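Local coordinates for protein Cow rumen GH26 endo-mannanase (Metagenome, PDB 6UEH) that probably hydrolyses internal beta-1,4 linkages of mannans such as galactomannan with a GH26 TIM-barrel domain, which an accessory CBM6-family domain accompanies, at residues T11-D16 with E124-T129; E15-A20 with I49-T54; Q173-G178 with A201-D206; A235-H240 with V304-R309; I241-D246 with T265-K270. All coordinates share one frame; numbering follows the deposited sequence.

Contact 1: residues T11-D16 with E124-T129. With CA (calcium ion), chain B.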
# COMPACT_ATOMS: atom_id res chain seq x y z
N THR A 11 33.08 -1.40 2.72
CA THR A 11 33.03 -2.77 3.23
C THR A 11 33.92 -2.92 4.46
O THR A 11 35.07 -2.50 4.46
CB THR A 11 33.46 -3.79 2.16
OG1 THR A 11 32.58 -3.71 1.03
CG2 THR A 11 33.42 -5.21 2.72
N ILE A 12 33.36 -3.52 5.50
CA ILE A 12 34.14 -3.84 6.69
C ILE A 12 34.10 -5.32 7.01
O ILE A 12 33.14 -6.02 6.68
CB ILE A 12 33.63 -3.09 7.92
CG1 ILE A 12 32.13 -3.32 8.08
CG2 ILE A 12 33.92 -1.62 7.80
CD1 ILE A 12 31.63 -3.02 9.45
N GLU A 13 35.16 -5.81 7.65
CA GLU A 13 35.13 -7.13 8.24
C GLU A 13 34.24 -7.05 9.47
O GLU A 13 34.43 -6.18 10.32
CB GLU A 13 36.54 -7.61 8.61
CG GLU A 13 37.50 -7.66 7.44
CD GLU A 13 37.20 -8.80 6.47
OE1 GLU A 13 36.44 -9.71 6.85
OE2 GLU A 13 37.72 -8.78 5.34
N ALA A 14 33.25 -7.93 9.56
CA ALA A 14 32.29 -7.85 10.65
C ALA A 14 32.96 -8.11 11.99
O ALA A 14 32.53 -7.60 13.03
CB ALA A 14 31.14 -8.81 10.43
N GLU A 15 34.03 -8.90 11.97
CA GLU A 15 34.78 -9.20 13.19
C GLU A 15 35.46 -7.95 13.76
O GLU A 15 35.90 -7.94 14.91
CB GLU A 15 35.82 -10.30 12.95
CG GLU A 15 36.85 -9.99 11.86
CD GLU A 15 36.43 -10.51 10.49
OE1 GLU A 15 35.21 -10.67 10.26
OE2 GLU A 15 37.31 -10.76 9.65
N ASP A 16 35.53 -6.89 12.95
CA ASP A 16 36.11 -5.63 13.40
C ASP A 16 35.06 -4.67 13.97
O ASP A 16 35.41 -3.59 14.46
CB ASP A 16 36.87 -4.95 12.26
CG ASP A 16 38.11 -5.73 11.84
OD1 ASP A 16 38.62 -6.51 12.66
OD2 ASP A 16 38.57 -5.54 10.70
N GLU A 124 25.84 -15.55 11.63
CA GLU A 124 27.26 -15.26 11.43
C GLU A 124 27.44 -14.18 10.37
O GLU A 124 26.74 -14.16 9.36
CB GLU A 124 28.01 -16.54 11.02
CG GLU A 124 27.97 -17.65 12.07
CD GLU A 124 26.62 -18.33 12.17
OE1 GLU A 124 26.12 -18.83 11.13
OE2 GLU A 124 26.03 -18.37 13.27
N PHE A 125 28.39 -13.28 10.62
CA PHE A 125 28.66 -12.18 9.71
C PHE A 125 30.14 -12.12 9.35
O PHE A 125 30.99 -11.91 10.22
CB PHE A 125 28.21 -10.85 10.33
CG PHE A 125 26.74 -10.77 10.59
CD1 PHE A 125 26.18 -11.36 11.71
CD2 PHE A 125 25.90 -10.11 9.70
CE1 PHE A 125 24.82 -11.29 11.95
CE2 PHE A 125 24.54 -10.04 9.94
CZ PHE A 125 24.00 -10.63 11.06
N ASP A 126 30.45 -12.31 8.07
CA ASP A 126 31.83 -12.28 7.59
C ASP A 126 32.25 -10.86 7.25
O ASP A 126 33.23 -10.34 7.78
CB ASP A 126 31.99 -13.19 6.37
CG ASP A 126 33.41 -13.22 5.84
OD1 ASP A 126 34.35 -12.93 6.61
OD2 ASP A 126 33.60 -13.56 4.65
N THR A 127 31.50 -10.24 6.34
CA THR A 127 31.71 -8.84 5.97
C THR A 127 30.38 -8.11 5.88
O THR A 127 29.33 -8.74 5.75
CB THR A 127 32.45 -8.70 4.62
OG1 THR A 127 31.68 -9.33 3.60
CG2 THR A 127 33.84 -9.33 4.68
N ILE A 128 30.43 -6.79 5.94
CA ILE A 128 29.24 -5.96 5.76
C ILE A 128 29.56 -4.87 4.73
O ILE A 128 30.64 -4.29 4.77
CB ILE A 128 28.79 -5.32 7.09
CG1 ILE A 128 28.56 -6.40 8.15
CG2 ILE A 128 27.54 -4.48 6.88
CD1 ILE A 128 28.53 -5.87 9.57
N THR A 129 28.63 -4.62 3.82
CA THR A 129 28.87 -3.66 2.74
C THR A 129 27.77 -2.61 2.67
O THR A 129 26.58 -2.94 2.67
CB THR A 129 28.98 -4.37 1.37
OG1 THR A 129 30.14 -5.21 1.37
CG2 THR A 129 29.10 -3.37 0.24
CA CA B . 35.62 -11.59 7.99
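The calcium site of the CBM6-type beta-sandwich draws together Glu13, Glu15 and Asp126, where strand 11-13 pairs antiparallel with 127-129 and segment 124-129 turns a corner at Asp126. Glu13 binds calcium through OE1 alone, whereas Glu15 uses both carboxylate oxygens, with OE1 and OE2 each 2.5 Å from the ion. Asp126 grips it twice: OD1 lies 2.3 Å from calcium, and the backbone O adds a longer bond. CG anti to the backbone N (chi1 -179°) turns the Asp126 carboxylate back to the ion that its own backbone O also binds. Ser37 O and Gly40 O complete the shell, and the positive ion probably offsets the repulsion among three crowded carboxylates. Asp126 O does double duty, also accepting from Ala14 N at 3.0 Å, with the donor well above the carbonyl plane. Ala14 suits this corner because it is small: its CB lies 3.6 Å from Phe125 CB. Further along, Ile12 and Ile128 form a hydrogen-bonded pair, each N donating to the other's O, and their side chains lie side by side, pointing the same way. On the other face of the sheet Thr127 CG2 lies against Glu13 OE1, and Thr11 OG1 meets Thr129 OG1 in a hydroxyl-hydroxyl hydrogen bond of 2.9 Å.

Contact 2: residues E15-A20 with I49-T54. With CA (calcium ion), chain B.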
# COMPACT_ATOMS: atom_id res chain seq x y z
N GLU A 15 34.03 -8.90 11.97
CA GLU A 15 34.78 -9.20 13.19
C GLU A 15 35.46 -7.95 13.76
O GLU A 15 35.90 -7.94 14.91
CB GLU A 15 35.82 -10.30 12.95
CG GLU A 15 36.85 -9.99 11.86
CD GLU A 15 36.43 -10.51 10.49
OE1 GLU A 15 35.21 -10.67 10.26
OE2 GLU A 15 37.31 -10.76 9.65
N ASP A 16 35.53 -6.89 12.95
CA ASP A 16 36.11 -5.63 13.40
C ASP A 16 35.06 -4.67 13.97
O ASP A 16 35.41 -3.59 14.46
CB ASP A 16 36.87 -4.95 12.26
CG ASP A 16 38.11 -5.73 11.84
OD1 ASP A 16 38.62 -6.51 12.66
OD2 ASP A 16 38.57 -5.54 10.70
N CYS A 17 33.79 -5.06 13.91
CA CYS A 17 32.71 -4.22 14.43
C CYS A 17 32.82 -4.03 15.94
O CYS A 17 33.38 -4.87 16.64
CB CYS A 17 31.34 -4.83 14.11
SG CYS A 17 30.85 -4.74 12.39
N ASP A 18 32.29 -2.92 16.43
CA ASP A 18 32.17 -2.71 17.87
C ASP A 18 31.28 -3.78 18.47
O ASP A 18 30.17 -4.01 17.99
CB ASP A 18 31.61 -1.32 18.18
CG ASP A 18 32.51 -0.19 17.70
OD1 ASP A 18 33.74 -0.41 17.57
OD2 ASP A 18 32.00 0.92 17.45
N GLY A 19 31.77 -4.46 19.50
CA GLY A 19 30.99 -5.47 20.19
C GLY A 19 31.20 -6.88 19.66
O GLY A 19 30.65 -7.84 20.20
N ALA A 20 31.99 -7.00 18.60
CA ALA A 20 32.24 -8.30 17.97
C ALA A 20 33.26 -9.13 18.75
O ALA A 20 33.20 -10.36 18.75
CB ALA A 20 32.70 -8.12 16.54
N ILE A 49 26.32 -6.03 17.36
CA ILE A 49 27.58 -5.59 16.77
C ILE A 49 27.27 -4.37 15.92
O ILE A 49 26.17 -4.25 15.37
CB ILE A 49 28.25 -6.69 15.92
CG1 ILE A 49 27.35 -7.09 14.75
CG2 ILE A 49 28.59 -7.90 16.78
CD1 ILE A 49 27.98 -8.11 13.81
N SER A 50 28.22 -3.45 15.81
CA SER A 50 27.93 -2.20 15.12
C SER A 50 29.16 -1.52 14.51
O SER A 50 30.30 -1.85 14.84
CB SER A 50 27.25 -1.23 16.09
OG SER A 50 28.10 -0.92 17.18
N PHE A 51 28.89 -0.58 13.62
CA PHE A 51 29.91 0.27 13.02
C PHE A 51 29.29 1.60 12.63
O PHE A 51 28.06 1.72 12.57
CB PHE A 51 30.55 -0.41 11.81
CG PHE A 51 29.60 -0.64 10.66
CD1 PHE A 51 28.69 -1.68 10.69
CD2 PHE A 51 29.64 0.18 9.54
CE1 PHE A 51 27.82 -1.90 9.63
CE2 PHE A 51 28.78 -0.03 8.48
CZ PHE A 51 27.87 -1.07 8.53
N ASN A 52 30.13 2.59 12.36
CA ASN A 52 29.65 3.91 12.01
C ASN A 52 29.78 4.24 10.53
O ASN A 52 30.75 3.86 9.87
CB ASN A 52 30.39 4.98 12.83
CG ASN A 52 30.10 6.38 12.35
OD1 ASN A 52 29.03 6.94 12.63
ND2 ASN A 52 31.04 6.97 11.62
N VAL A 53 28.77 4.94 10.01
CA VAL A 53 28.84 5.55 8.69
C VAL A 53 28.50 7.03 8.82
O VAL A 53 27.48 7.39 9.40
CB VAL A 53 27.88 4.89 7.69
CG1 VAL A 53 28.00 5.56 6.33
CG2 VAL A 53 28.17 3.40 7.57
N THR A 54 29.37 7.89 8.30
CA THR A 54 29.14 9.33 8.35
C THR A 54 28.88 9.88 6.95
O THR A 54 29.65 9.61 6.02
CB THR A 54 30.34 10.06 8.99
OG1 THR A 54 30.56 9.55 10.30
CG2 THR A 54 30.07 11.56 9.07
CA CA B . 35.62 -11.59 7.99
O HOH W 1 29.70 1.39 16.37
O HOH W 2 27.29 -2.58 19.15
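Asp18 N donates to Ser50 O at 2.8 Å and Ser50 N returns the bond to Asp18 O at 3.0 Å, a single antiparallel bridge that ties the loop after strand 10-13 to strand 49-55, an outer strand of the four-stranded sheet in the CBM6-type sandwich. A water strengthens the link, giving a proton to Asp18 OD2 and hydrogen bonding to Ser50 OG. The loop bends here in a type II turn from Cys17 to Ala20. Gly19 takes the third position, where its positive phi (93°) would press a CB against the carbonyl O of Asp18. At the start of the turn, Cys17 CB touches Ile49 CB at 4.0 Å, while SG lies obliquely to the Phe51 ring, 5.2 Å from its centroid, in a sulfur-aromatic contact. Ile49 CG2 packs against Ala20 CB. The chemistry thus divides by partner: Asp18 and Ser50 are linked by backbone bonds and by water, whereas compact, weakly polar Cys17 packs on apolar groups, with Ile12 and Ile128 beside it.

Contact 3: residues Q173-G178 with A201-D206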
# COMPACT_ATOMS: atom_id res chain seq x y z
N GLN A 173 -8.28 13.17 -2.69
CA GLN A 173 -9.18 13.39 -1.56
C GLN A 173 -10.49 12.65 -1.75
O GLN A 173 -11.12 12.75 -2.80
CB GLN A 173 -9.44 14.89 -1.37
CG GLN A 173 -10.41 15.20 -0.24
CD GLN A 173 -9.88 14.76 1.11
OE1 GLN A 173 -8.72 15.03 1.45
NE2 GLN A 173 -10.71 14.07 1.88
N GLN A 174 -10.91 11.92 -0.72
CA GLN A 174 -12.20 11.24 -0.74
C GLN A 174 -13.32 12.22 -0.38
O GLN A 174 -13.19 12.97 0.59
CB GLN A 174 -12.21 10.05 0.22
CG GLN A 174 -13.47 9.21 0.17
CD GLN A 174 -13.49 8.26 -1.02
OE1 GLN A 174 -12.44 7.94 -1.59
NE2 GLN A 174 -14.67 7.81 -1.41
N GLU A 175 -14.40 12.21 -1.14
CA GLU A 175 -15.56 13.03 -0.83
C GLU A 175 -16.43 12.35 0.22
O GLU A 175 -16.30 11.15 0.47
CB GLU A 175 -16.39 13.33 -2.09
CG GLU A 175 -17.24 12.15 -2.57
CD GLU A 175 -18.22 12.55 -3.67
OE1 GLU A 175 -18.17 13.70 -4.13
OE2 GLU A 175 -19.05 11.70 -4.06
N ILE A 176 -17.32 13.13 0.82
CA ILE A 176 -18.17 12.64 1.90
C ILE A 176 -19.15 11.58 1.40
O ILE A 176 -19.48 11.53 0.21
CB ILE A 176 -18.95 13.81 2.56
CG1 ILE A 176 -19.56 13.40 3.90
CG2 ILE A 176 -19.99 14.38 1.60
CD1 ILE A 176 -18.57 13.31 5.04
N TYR A 177 -19.60 10.71 2.31
CA TYR A 177 -20.63 9.73 2.00
C TYR A 177 -21.91 10.42 1.54
O TYR A 177 -22.15 11.58 1.89
CB TYR A 177 -20.92 8.85 3.22
CG TYR A 177 -21.30 9.62 4.46
CD1 TYR A 177 -22.61 10.02 4.69
CD2 TYR A 177 -20.34 9.96 5.41
CE1 TYR A 177 -22.96 10.74 5.82
CE2 TYR A 177 -20.68 10.67 6.55
CZ TYR A 177 -21.99 11.06 6.75
OH TYR A 177 -22.33 11.76 7.88
N GLY A 178 -22.73 9.71 0.77
CA GLY A 178 -23.96 10.26 0.23
C GLY A 178 -24.86 10.85 1.29
O GLY A 178 -25.19 10.18 2.27
N ALA A 201 -5.90 16.49 -7.38
CA ALA A 201 -6.08 16.04 -8.76
C ALA A 201 -7.06 14.87 -8.81
O ALA A 201 -7.90 14.78 -9.71
CB ALA A 201 -4.74 15.64 -9.37
N ILE A 202 -6.94 13.97 -7.84
CA ILE A 202 -7.77 12.78 -7.76
C ILE A 202 -8.91 12.98 -6.75
O ILE A 202 -8.69 13.47 -5.65
CB ILE A 202 -6.93 11.54 -7.35
CG1 ILE A 202 -5.96 11.17 -8.47
CG2 ILE A 202 -7.83 10.36 -7.00
CD1 ILE A 202 -5.03 10.02 -8.13
N ARG A 203 -10.13 12.62 -7.15
CA ARG A 203 -11.26 12.68 -6.24
C ARG A 203 -11.78 11.26 -5.99
O ARG A 203 -11.95 10.48 -6.92
CB ARG A 203 -12.37 13.58 -6.80
CG ARG A 203 -13.58 13.73 -5.89
CD ARG A 203 -14.41 14.94 -6.30
NE ARG A 203 -15.64 15.08 -5.52
CZ ARG A 203 -16.26 16.23 -5.29
NH1 ARG A 203 -15.75 17.36 -5.77
NH2 ARG A 203 -17.37 16.27 -4.58
N GLY A 204 -12.02 10.94 -4.72
CA GLY A 204 -12.49 9.62 -4.34
C GLY A 204 -13.99 9.58 -4.16
O GLY A 204 -14.57 10.46 -3.51
N PHE A 205 -14.63 8.56 -4.73
CA PHE A 205 -16.07 8.39 -4.65
C PHE A 205 -16.41 7.03 -4.07
O PHE A 205 -15.52 6.26 -3.70
CB PHE A 205 -16.71 8.54 -6.04
CG PHE A 205 -16.40 9.84 -6.73
CD1 PHE A 205 -15.25 9.97 -7.50
CD2 PHE A 205 -17.26 10.92 -6.63
CE1 PHE A 205 -14.97 11.17 -8.15
CE2 PHE A 205 -16.98 12.12 -7.28
CZ PHE A 205 -15.84 12.24 -8.04
N ASP A 206 -17.70 6.72 -3.99
CA ASP A 206 -18.16 5.41 -3.51
C ASP A 206 -19.56 5.12 -4.01
O ASP A 206 -20.44 5.98 -3.96
CB ASP A 206 -18.12 5.35 -1.98
CG ASP A 206 -18.04 3.92 -1.45
OD1 ASP A 206 -19.01 3.16 -1.63
OD2 ASP A 206 -17.00 3.57 -0.86
O HOH W 3 -12.48 5.43 -2.73
O HOH W 4 -19.47 9.13 -3.84
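Glu175 starts with CG between its backbone N and carbonyl carbon (chi1 75°) and then runs extended, while Arg203 has CG anti to the backbone N and stays extended to NE; the two chains cross and form a salt bridge. Arg203 NH2 meets Glu175 OE1 at 2.7 Å, with OE1 close to the guanidinium plane, and NE adds a weak bond to the same oxygen. The carboxylate plane is turned 74° from the guanidinium. Its other oxygen, OE2, lies 3.2 Å from Phe205 CD2 and accepts from a water that also takes the Asp206 N-H. In Gln174 the bend at chi2 (78°) brings CD in beside Gly204, and OE1 lies 3.2 Å from Gly204 CA, where a CB would collide with it, so glycine fits. Gln174 NE2 donates to Phe205 O at 2.9 Å, from above the carbonyl plane. An alanine in place of Gln174 would probably leave Phe205 O without this amide donor and open a gap over Gly204. Gly204 N to Gln173 O and Glu175 N to Gly204 O join the parallel strands of a beta-alpha-beta unit, strand 169-174, helix 187-196 and strand 202-206, in the TIM barrel. The buried ion pair is part of a larger network: Glu186 binds Arg203 NH1 and Arg223 binds Glu175 OE2, which would probably favour the charged forms.

Contact 4: residues A235-H240 with V304-R309. With ACT (acetate ion), chain D.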
# COMPACT_ATOMS: atom_id res chain seq x y z
N ALA A 235 -10.75 10.34 -11.40
CA ALA A 235 -11.70 9.76 -10.46
C ALA A 235 -11.27 8.38 -9.96
O ALA A 235 -10.82 7.55 -10.75
CB ALA A 235 -13.08 9.68 -11.09
N THR A 236 -11.40 8.16 -8.66
CA THR A 236 -11.27 6.82 -8.09
C THR A 236 -12.51 6.52 -7.26
O THR A 236 -13.16 7.44 -6.76
CB THR A 236 -9.99 6.67 -7.22
OG1 THR A 236 -9.84 5.30 -6.82
CG2 THR A 236 -10.06 7.55 -5.99
N ALA A 237 -12.87 5.25 -7.14
CA ALA A 237 -14.06 4.91 -6.37
C ALA A 237 -13.98 3.54 -5.70
O ALA A 237 -13.53 2.56 -6.29
CB ALA A 237 -15.29 4.97 -7.26
N SER A 238 -14.41 3.50 -4.44
CA SER A 238 -14.57 2.24 -3.72
C SER A 238 -16.03 1.82 -3.77
O SER A 238 -16.86 2.48 -4.40
CB SER A 238 -14.08 2.38 -2.28
OG SER A 238 -14.56 3.57 -1.68
N TRP A 239 -16.36 0.72 -3.11
CA TRP A 239 -17.70 0.14 -3.19
C TRP A 239 -18.06 -0.55 -1.88
O TRP A 239 -17.95 -1.77 -1.77
CB TRP A 239 -17.78 -0.83 -4.37
CG TRP A 239 -19.14 -1.40 -4.65
CD1 TRP A 239 -20.34 -0.78 -4.49
CD2 TRP A 239 -19.42 -2.71 -5.16
NE1 TRP A 239 -21.36 -1.62 -4.86
CE2 TRP A 239 -20.83 -2.81 -5.28
CE3 TRP A 239 -18.63 -3.81 -5.53
CZ2 TRP A 239 -21.45 -3.97 -5.75
CZ3 TRP A 239 -19.26 -4.95 -5.99
CH2 TRP A 239 -20.65 -5.03 -6.10
N HIS A 240 -18.49 0.22 -0.89
CA HIS A 240 -18.87 -0.33 0.42
C HIS A 240 -20.22 -1.04 0.37
O HIS A 240 -21.15 -0.67 1.09
CB HIS A 240 -18.91 0.78 1.48
CG HIS A 240 -17.57 1.23 1.95
ND1 HIS A 240 -16.76 2.07 1.21
CD2 HIS A 240 -16.88 0.96 3.09
CE1 HIS A 240 -15.64 2.30 1.87
NE2 HIS A 240 -15.69 1.64 3.01
N VAL A 304 -15.89 8.01 -19.55
CA VAL A 304 -15.22 8.36 -18.31
C VAL A 304 -14.50 7.15 -17.72
O VAL A 304 -15.14 6.16 -17.35
CB VAL A 304 -16.20 8.91 -17.26
CG1 VAL A 304 -15.48 9.17 -15.95
CG2 VAL A 304 -16.86 10.18 -17.77
N PRO A 305 -13.16 7.22 -17.64
CA PRO A 305 -12.35 6.18 -17.01
C PRO A 305 -12.40 6.31 -15.49
O PRO A 305 -12.66 7.40 -14.98
CB PRO A 305 -10.95 6.46 -17.54
CG PRO A 305 -10.94 7.94 -17.74
CD PRO A 305 -12.33 8.31 -18.19
N LEU A 306 -12.16 5.21 -14.78
CA LEU A 306 -12.27 5.19 -13.33
C LEU A 306 -11.24 4.27 -12.70
O LEU A 306 -11.09 3.12 -13.10
CB LEU A 306 -13.68 4.76 -12.91
CG LEU A 306 -13.99 4.67 -11.42
CD1 LEU A 306 -14.00 6.06 -10.78
CD2 LEU A 306 -15.31 3.95 -11.19
N ILE A 307 -10.51 4.78 -11.70
CA ILE A 307 -9.68 3.91 -10.87
C ILE A 307 -10.61 3.21 -9.89
O ILE A 307 -10.96 3.76 -8.84
CB ILE A 307 -8.58 4.69 -10.13
CG1 ILE A 307 -7.72 5.47 -11.13
CG2 ILE A 307 -7.72 3.74 -9.30
CD1 ILE A 307 -6.73 6.42 -10.48
N PHE A 308 -11.01 1.99 -10.24
CA PHE A 308 -12.03 1.26 -9.49
C PHE A 308 -11.39 0.37 -8.43
O PHE A 308 -10.59 -0.51 -8.76
CB PHE A 308 -12.89 0.44 -10.45
CG PHE A 308 -14.10 -0.19 -9.81
CD1 PHE A 308 -14.88 0.53 -8.92
CD2 PHE A 308 -14.45 -1.49 -10.11
CE1 PHE A 308 -15.99 -0.05 -8.33
CE2 PHE A 308 -15.56 -2.08 -9.52
CZ PHE A 308 -16.33 -1.36 -8.63
N ARG A 309 -11.74 0.60 -7.17
CA ARG A 309 -11.15 -0.12 -6.05
C ARG A 309 -12.21 -0.88 -5.25
O ARG A 309 -12.54 -0.51 -4.12
CB ARG A 309 -10.38 0.85 -5.15
CG ARG A 309 -9.51 0.20 -4.08
CD ARG A 309 -8.64 1.23 -3.38
NE ARG A 309 -9.44 2.30 -2.78
CZ ARG A 309 -9.69 2.40 -1.48
NH1 ARG A 309 -9.21 1.50 -0.63
NH2 ARG A 309 -10.43 3.41 -1.02
C ACT D . -13.05 2.69 4.59
O ACT D . -14.04 2.07 5.03
OXT ACT D . -12.67 2.38 3.44
CH3 ACT D . -12.36 3.74 5.41
O HOH W 5 -10.68 9.27 -13.94
O HOH W 6 -10.54 4.48 -4.27
O HOH W 3 -12.48 5.43 -2.73
O HOH W 7 -14.59 -0.96 -2.36
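The Phe308 ring is met obliquely by Ala237 O, 3.6 Å from CD1, and by Trp239 CB, near CE1 and just beyond the clear part of strand 235-238. The Arg309 guanidinium has a water at its edge, in plane, accepting from NE; that water also gives a proton to Thr236 OG1. Ser238 CB approaches the guanidinium obliquely, 4.0 Å from NH2, and the charge itself is answered by Glu428 and Asp386. His240 presents its ring edge to an acetate, probably from the crystallisation liquor: NE2 donates to acetate O at 2.6 Å, and His312 binds the same ion. Asp206 takes both His240 ND1 and Ser238 OG. These polar groups gather at the C-terminal ends of the barrel strands, the usual place of a TIM-barrel active site. Further back, Ile307 O is gripped twice, by Thr236 OG1 at 2.8 Å and Ala237 N at 3.0 Å, from opposite faces of its carbonyl plane. Thr236 reaches it with OG1 anti to the backbone N (chi1 -174°); a threonine suits the place because its short side chain carries a donor to the neighbouring strand's carbonyl. On the other side small alanines accommodate a leucine: Leu306 CD1 lies 3.7 Å from Ala235 CB and 3.9 Å from Ala237 CB. Strand 234-238 thus stands between 202-206 and 306-309, the latter followed by 357-362, while Ala235 packs on helix 220-230 and Leu306 and Phe308 pack on helix 280-301.

Contact 5: residues I241-D246 with T265-K270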
# COMPACT_ATOMS: atom_id res chain seq x y z
N ILE A 241 -20.31 -2.07 -0.47
CA ILE A 241 -21.57 -2.78 -0.64
C ILE A 241 -21.93 -3.60 0.61
O ILE A 241 -21.16 -4.46 1.05
CB ILE A 241 -21.54 -3.70 -1.89
CG1 ILE A 241 -22.84 -4.50 -2.02
CG2 ILE A 241 -20.31 -4.62 -1.88
CD1 ILE A 241 -24.07 -3.64 -2.25
N ASN A 242 -23.09 -3.30 1.19
CA ASN A 242 -23.55 -3.97 2.39
C ASN A 242 -24.30 -5.27 2.10
O ASN A 242 -24.79 -5.49 1.00
CB ASN A 242 -24.46 -3.05 3.21
CG ASN A 242 -23.70 -1.95 3.93
OD1 ASN A 242 -22.75 -1.38 3.40
ND2 ASN A 242 -24.13 -1.65 5.15
N VAL A 243 -24.38 -6.13 3.11
CA VAL A 243 -25.25 -7.30 3.07
C VAL A 243 -26.21 -7.21 4.25
O VAL A 243 -25.93 -6.50 5.22
CB VAL A 243 -24.45 -8.62 3.14
CG1 VAL A 243 -23.51 -8.74 1.94
CG2 VAL A 243 -23.69 -8.72 4.45
N PRO A 244 -27.36 -7.89 4.17
CA PRO A 244 -28.24 -7.91 5.35
C PRO A 244 -27.57 -8.60 6.53
O PRO A 244 -26.93 -9.63 6.34
CB PRO A 244 -29.46 -8.72 4.87
CG PRO A 244 -29.42 -8.61 3.38
CD PRO A 244 -27.97 -8.57 3.01
N LYS A 245 -27.71 -8.04 7.73
CA LYS A 245 -27.17 -8.66 8.93
C LYS A 245 -27.85 -10.01 9.16
O LYS A 245 -27.18 -11.03 9.33
CB LYS A 245 -27.36 -7.77 10.15
CG LYS A 245 -26.58 -6.47 10.13
CD LYS A 245 -26.84 -5.67 11.40
CE LYS A 245 -26.05 -4.37 11.42
NZ LYS A 245 -26.33 -3.59 12.66
N ASP A 246 -29.17 -9.99 9.15
CA ASP A 246 -29.97 -11.20 9.28
C ASP A 246 -30.32 -11.73 7.89
O ASP A 246 -31.39 -11.43 7.35
CB ASP A 246 -31.24 -10.92 10.09
CG ASP A 246 -32.13 -12.14 10.24
OD1 ASP A 246 -31.62 -13.27 10.12
OD2 ASP A 246 -33.34 -11.97 10.49
N THR A 265 -18.14 -8.19 9.38
CA THR A 265 -18.12 -9.65 9.46
C THR A 265 -19.14 -10.19 10.46
O THR A 265 -18.96 -11.27 11.02
CB THR A 265 -16.72 -10.16 9.86
OG1 THR A 265 -16.33 -9.57 11.10
CG2 THR A 265 -15.70 -9.78 8.79
N SER A 266 -20.22 -9.43 10.66
CA SER A 266 -21.20 -9.77 11.68
C SER A 266 -22.50 -10.35 11.10
O SER A 266 -23.47 -10.54 11.83
CB SER A 266 -21.52 -8.52 12.52
OG SER A 266 -21.85 -7.43 11.68
N SER A 267 -22.50 -10.62 9.80
CA SER A 267 -23.70 -11.13 9.14
C SER A 267 -23.71 -12.65 9.03
O SER A 267 -22.67 -13.29 9.09
CB SER A 267 -23.83 -10.51 7.74
OG SER A 267 -24.93 -11.07 7.05
N THR A 268 -24.90 -13.21 8.86
CA THR A 268 -25.05 -14.65 8.63
C THR A 268 -24.90 -14.97 7.14
O THR A 268 -24.96 -16.13 6.74
CB THR A 268 -26.40 -15.16 9.14
OG1 THR A 268 -27.46 -14.39 8.56
CG2 THR A 268 -26.48 -15.04 10.66
N PHE A 269 -24.73 -13.92 6.35
CA PHE A 269 -24.39 -14.04 4.93
C PHE A 269 -23.13 -14.89 4.79
O PHE A 269 -22.07 -14.53 5.31
CB PHE A 269 -24.19 -12.64 4.33
CG PHE A 269 -23.95 -12.62 2.84
CD1 PHE A 269 -22.67 -12.77 2.33
CD2 PHE A 269 -25.00 -12.39 1.97
CE1 PHE A 269 -22.45 -12.72 0.96
CE2 PHE A 269 -24.78 -12.34 0.60
CZ PHE A 269 -23.51 -12.51 0.09
N LYS A 270 -23.24 -16.02 4.09
CA LYS A 270 -22.10 -16.90 3.87
C LYS A 270 -21.24 -16.37 2.73
O LYS A 270 -21.60 -16.50 1.56
CB LYS A 270 -22.56 -18.33 3.59
CG LYS A 270 -23.22 -19.01 4.78
CD LYS A 270 -23.54 -20.47 4.47
CE LYS A 270 -24.19 -21.15 5.67
NZ LYS A 270 -25.45 -20.48 6.08
O HOH W 8 -29.62 -14.65 10.06
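Val243 and Phe269 cross at about a right angle, the valine setting CG1 over the centre of the ring: the methyl is 3.9 Å from the centroid and only 7° off the ring normal, a clear CH-pi contact. Phe269 also meets Phe247 and Trp328 edge-to-face, so a flat aromatic suits a place where one face takes a methyl and other rings gather round. Val243 uses its second branch too, CG2 lying 3.7 Å from Ser267 CB. The serine hydroxyl, with OG anti to the backbone N (chi1 175°), donates to Pro244 O at 2.6 Å; it also accepts from Phe269 N, two residues on, at 2.9 Å, an ST turn. An alanine in place of Ser267 would probably leave Pro244 O without its hydroxyl donor and Phe269 N without its acceptor. Next to it Thr268 N donates to Lys245 O at 3.2 Å. At the outer end a water bridges Asp246 OD1 and Thr268 OG1, while Thr268 OG1 also takes Phe247 N and Asp246 OD2 binds Ser249. Pairing of strand 243-244 with 261-262 brings the two segments into the same loop region of the catalytic domain. No beta bridge joins the segments; they are held by the Ser267 hydroxyl, one backbone bond from Thr268 N and the methyl-aromatic contact.

Contacts 1 and 2 belong to the CBM6-type domain, partly buried, and share Glu15 and Asp16; they also touch, Ile12 CD1 meeting both Phe51 and Cys17. Contacts 3 and 4 are buried in the GH26 barrel and share its parallel sheet through neighbouring strands 202-206 and 234-238. The two domains keep them apart: the centres of contacts 1 and 3 are about 51 Å from each other. Contact 5 continues the chain from contact 4 into a partly exposed loop. Charge is handled differently in each place, by calcium in contact 1 and by ion pairs in contacts 3 and 4, while water bridges an aspartate to a hydroxyl in contacts 2 and 5.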